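Phosphoribosylformylglycinamidine synthase 2 (Thermus thermophilus, PDB 3VIU) belongs to the AIR synthase-related (PurM-like) family, carries the family's pair of N- and C-terminal domains twice, and binds ADP and magnesium. Local coordinates at residues Q603-D608 with R680-R685. Residues are numbered along the deposited sequence; the frame is centred on the assembly and turned at random.
Sequences QEAIRD and RGLPYR
A Schellman motif at Gly-681, where phi turns positive, closes helix 670-679 and leads the chain into strand 684-690 of the mixed sheet in the second AIR synthase-related C-terminal domain. Arg-680 and Leu-682, on either side of the glycine, reach one flank of helix 596-611, and the small buried surface, 174 Å² in all, divides into an apolar inner part and a polar outer part. The inner part is tight: both Ala-605 and Leu-682 are buried, and Ala-605 CB lies 3.5 Å from Leu-682 CD1, a methyl-to-methyl contact made by one branch of the leucine. Leu-682 also rests on Arg-598 and Ala-601, one turn or more back along the same helix, so it packs against the helix flank rather than on a single residue. Toward solvent the packing loosens and the contact passes to Arg-680, partly exposed, whose chain bends at chi2 to reach the helix. Arg-680 NH1 comes to 3.5 Å from Ala-605 CA, so an edge of the guanidinium is turned to the helix backbone. Glu-604, at the margin, pairs with Lys-600 on its own helix instead. The ionic link is one-sided: both terminal nitrogens of Arg-680 converge on Asp-608 OD2, and the two flat groups lie 78° apart, not coplanar. The bond from Arg-680 NH1 to Asp-608 OD2 is weak, bent to 123° at 3.0 Å. Straighter, at 147°, is that of Arg-680 NH2, which meets Asp-608 OD2 from above the carboxylate plane at a modelled 2.4 Å, shorter than such bonds normally are and probably a limit of the model.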
ATOM      1  N   GLN A 603     -16.510 -13.806   3.805  1.00 14.83           N
ATOM      2  CA  GLN A 603     -16.025 -13.248   2.542  1.00 16.56           C
ATOM      3  C   GLN A 603     -16.529 -14.058   1.348  1.00 17.61           C
ATOM      4  O   GLN A 603     -16.870 -13.500   0.305  1.00 16.64           O
ATOM      5  CB  GLN A 603     -14.490 -13.194   2.514  1.00 15.43           C
ATOM      6  CG  GLN A 603     -13.863 -12.315   3.589  1.00 16.09           C
ATOM      7  CD  GLN A 603     -12.495 -11.760   3.202  1.00 14.25           C
ATOM      8  OE1 GLN A 603     -11.814 -11.155   4.021  1.00 14.51           O
ATOM      9  NE2 GLN A 603     -12.097 -11.958   1.952  1.00 13.11           N
ATOM     10  N   GLU A 604     -16.573 -15.375   1.500  1.00 19.58           N
ATOM     11  CA  GLU A 604     -17.050 -16.227   0.424  1.00 20.68           C
ATOM     12  C   GLU A 604     -18.562 -16.159   0.348  1.00 20.11           C
ATOM     13  O   GLU A 604     -19.138 -16.272  -0.734  1.00 20.50           O
ATOM     14  CB  GLU A 604     -16.588 -17.666   0.632  1.00 23.52           C
ATOM     15  CG  GLU A 604     -15.095 -17.823   0.420  1.00 30.47           C
ATOM     16  CD  GLU A 604     -14.569 -19.172   0.858  1.00 33.36           C
ATOM     17  OE1 GLU A 604     -13.330 -19.366   0.824  1.00 33.56           O
ATOM     18  OE2 GLU A 604     -15.392 -20.033   1.234  1.00 35.11           O
ATOM     19  N   ALA A 605     -19.209 -15.963   1.492  1.00 16.89           N
ATOM     20  CA  ALA A 605     -20.659 -15.866   1.493  1.00 15.34           C
ATOM     21  C   ALA A 605     -21.084 -14.595   0.760  1.00 15.86           C
ATOM     22  O   ALA A 605     -22.015 -14.618  -0.051  1.00 15.82           O
ATOM     23  CB  ALA A 605     -21.188 -15.851   2.913  1.00 14.85           C
ATOM     24  N   ILE A 606     -20.397 -13.485   1.024  1.00 14.48           N
ATOM     25  CA  ILE A 606     -20.771 -12.238   0.370  1.00 14.50           C
ATOM     26  C   ILE A 606     -20.454 -12.244  -1.125  1.00 13.78           C
ATOM     27  O   ILE A 606     -21.216 -11.696  -1.922  1.00 13.23           O
ATOM     28  CB  ILE A 606     -20.127 -10.995   1.064  1.00 14.78           C
ATOM     29  CG1 ILE A 606     -20.783  -9.722   0.536  1.00 14.79           C
ATOM     30  CG2 ILE A 606     -18.627 -10.935   0.794  1.00 15.79           C
ATOM     31  CD1 ILE A 606     -22.290  -9.762   0.544  1.00 12.67           C
ATOM     32  N   ARG A 607     -19.347 -12.866  -1.517  1.00 13.27           N
ATOM     33  CA  ARG A 607     -19.025 -12.923  -2.939  1.00 15.95           C
ATOM     34  C   ARG A 607     -20.063 -13.790  -3.669  1.00 16.81           C
ATOM     35  O   ARG A 607     -20.521 -13.427  -4.753  1.00 17.10           O
ATOM     36  CB  ARG A 607     -17.608 -13.476  -3.176  1.00 14.59           C
ATOM     37  CG  ARG A 607     -16.494 -12.569  -2.648  1.00 19.46           C
ATOM     38  CD  ARG A 607     -15.122 -12.907  -3.257  1.00 22.09           C
ATOM     39  NE  ARG A 607     -14.714 -14.292  -3.016  1.00 22.71           N
ATOM     40  CZ  ARG A 607     -14.031 -14.710  -1.954  1.00 22.45           C
ATOM     41  NH1 ARG A 607     -13.658 -13.852  -1.010  1.00 22.13           N
ATOM     42  NH2 ARG A 607     -13.728 -15.995  -1.835  1.00 19.10           N
ATOM     43  N   ASP A 608     -20.439 -14.922  -3.074  1.00 17.80           N
ATOM     44  CA  ASP A 608     -21.434 -15.803  -3.685  1.00 20.19           C
ATOM     45  C   ASP A 608     -22.737 -15.057  -3.884  1.00 20.61           C
ATOM     46  O   ASP A 608     -23.322 -15.068  -4.971  1.00 19.53           O
ATOM     47  CB  ASP A 608     -21.705 -17.026  -2.812  1.00 22.17           C
ATOM     48  CG  ASP A 608     -20.598 -18.041  -2.884  1.00 29.57           C
ATOM     49  OD1 ASP A 608     -19.860 -18.047  -3.896  1.00 33.24           O
ATOM     50  OD2 ASP A 608     -20.462 -18.845  -1.937  1.00 34.73           O
ATOM     51  N   ARG A 680     -24.299 -22.025   5.277  1.00 30.25           N
ATOM     52  CA  ARG A 680     -22.907 -21.706   5.576  1.00 28.88           C
ATOM     53  C   ARG A 680     -22.697 -21.610   7.084  1.00 27.44           C
ATOM     54  O   ARG A 680     -21.610 -21.258   7.540  1.00 28.86           O
ATOM     55  CB  ARG A 680     -22.512 -20.376   4.933  1.00 29.58           C
ATOM     56  CG  ARG A 680     -22.659 -20.330   3.427  1.00 31.47           C
ATOM     57  CD  ARG A 680     -21.789 -21.372   2.752  1.00 33.86           C
ATOM     58  NE  ARG A 680     -21.988 -21.371   1.306  1.00 37.82           N
ATOM     59  CZ  ARG A 680     -21.622 -20.381   0.495  1.00 36.88           C
ATOM     60  NH1 ARG A 680     -21.027 -19.302   0.983  1.00 36.98           N
ATOM     61  NH2 ARG A 680     -21.861 -20.469  -0.803  1.00 35.40           N
ATOM     62  N   GLY A 681     -23.745 -21.917   7.847  1.00 26.03           N
ATOM     63  CA  GLY A 681     -23.677 -21.851   9.298  1.00 22.66           C
ATOM     64  C   GLY A 681     -23.287 -20.472   9.808  1.00 21.67           C
ATOM     65  O   GLY A 681     -22.634 -20.343  10.846  1.00 21.67           O
ATOM     66  N   LEU A 682     -23.697 -19.436   9.085  1.00 19.65           N
ATOM     67  CA  LEU A 682     -23.358 -18.068   9.457  1.00 18.73           C
ATOM     68  C   LEU A 682     -24.457 -17.327  10.212  1.00 19.07           C
ATOM     69  O   LEU A 682     -25.616 -17.314   9.794  1.00 19.62           O
ATOM     70  CB  LEU A 682     -22.984 -17.263   8.207  1.00 15.99           C
ATOM     71  CG  LEU A 682     -21.734 -17.670   7.421  1.00 15.50           C
ATOM     72  CD1 LEU A 682     -21.471 -16.673   6.298  1.00 11.70           C
ATOM     73  CD2 LEU A 682     -20.540 -17.724   8.363  1.00 17.21           C
ATOM     74  N   PRO A 683     -24.106 -16.705  11.347  1.00 19.46           N
ATOM     75  CA  PRO A 683     -25.116 -15.968  12.110  1.00 18.37           C
ATOM     76  C   PRO A 683     -25.513 -14.793  11.232  1.00 19.57           C
ATOM     77  O   PRO A 683     -24.669 -14.245  10.520  1.00 18.07           O
ATOM     78  CB  PRO A 683     -24.353 -15.511  13.349  1.00 20.38           C
ATOM     79  CG  PRO A 683     -23.236 -16.521  13.477  1.00 20.73           C
ATOM     80  CD  PRO A 683     -22.810 -16.698  12.047  1.00 20.09           C
ATOM     81  N   TYR A 684     -26.785 -14.421  11.258  1.00 20.06           N
ATOM     82  CA  TYR A 684     -27.250 -13.301  10.448  1.00 22.37           C
ATOM     83  C   TYR A 684     -28.538 -12.750  11.031  1.00 24.86           C
ATOM     84  O   TYR A 684     -29.138 -13.357  11.922  1.00 25.63           O
ATOM     85  CB  TYR A 684     -27.488 -13.745   8.996  1.00 21.66           C
ATOM     86  CG  TYR A 684     -28.774 -14.516   8.772  1.00 21.80           C
ATOM     87  CD1 TYR A 684     -29.990 -13.849   8.595  1.00 22.89           C
ATOM     88  CD2 TYR A 684     -28.781 -15.909   8.750  1.00 21.33           C
ATOM     89  CE1 TYR A 684     -31.181 -14.548   8.405  1.00 21.21           C
ATOM     90  CE2 TYR A 684     -29.970 -16.622   8.562  1.00 24.14           C
ATOM     91  CZ  TYR A 684     -31.164 -15.933   8.391  1.00 23.48           C
ATOM     92  OH  TYR A 684     -32.342 -16.626   8.216  1.00 24.62           O
ATOM     93  N   ARG A 685     -28.954 -11.595  10.524  1.00 27.22           N
ATOM     94  CA  ARG A 685     -30.182 -10.954  10.979  1.00 27.72           C
ATOM     95  C   ARG A 685     -30.789 -10.055   9.921  1.00 26.37           C
ATOM     96  O   ARG A 685     -30.082  -9.434   9.124  1.00 26.32           O
ATOM     97  CB  ARG A 685     -29.931 -10.113  12.234  1.00 30.79           C
ATOM     98  CG  ARG A 685     -29.914 -10.887  13.545  1.00 36.76           C
ATOM     99  CD  ARG A 685     -30.590 -10.078  14.656  1.00 38.33           C
ATOM    100  NE  ARG A 685     -32.032  -9.956  14.440  1.00 39.61           N
ATOM    101  CZ  ARG A 685     -32.723  -8.824  14.566  1.00 39.59           C
ATOM    102  NH1 ARG A 685     -32.115  -7.691  14.906  1.00 36.58           N
ATOM    103  NH2 ARG A 685     -34.031  -8.828  14.344  1.00 40.06           N
TER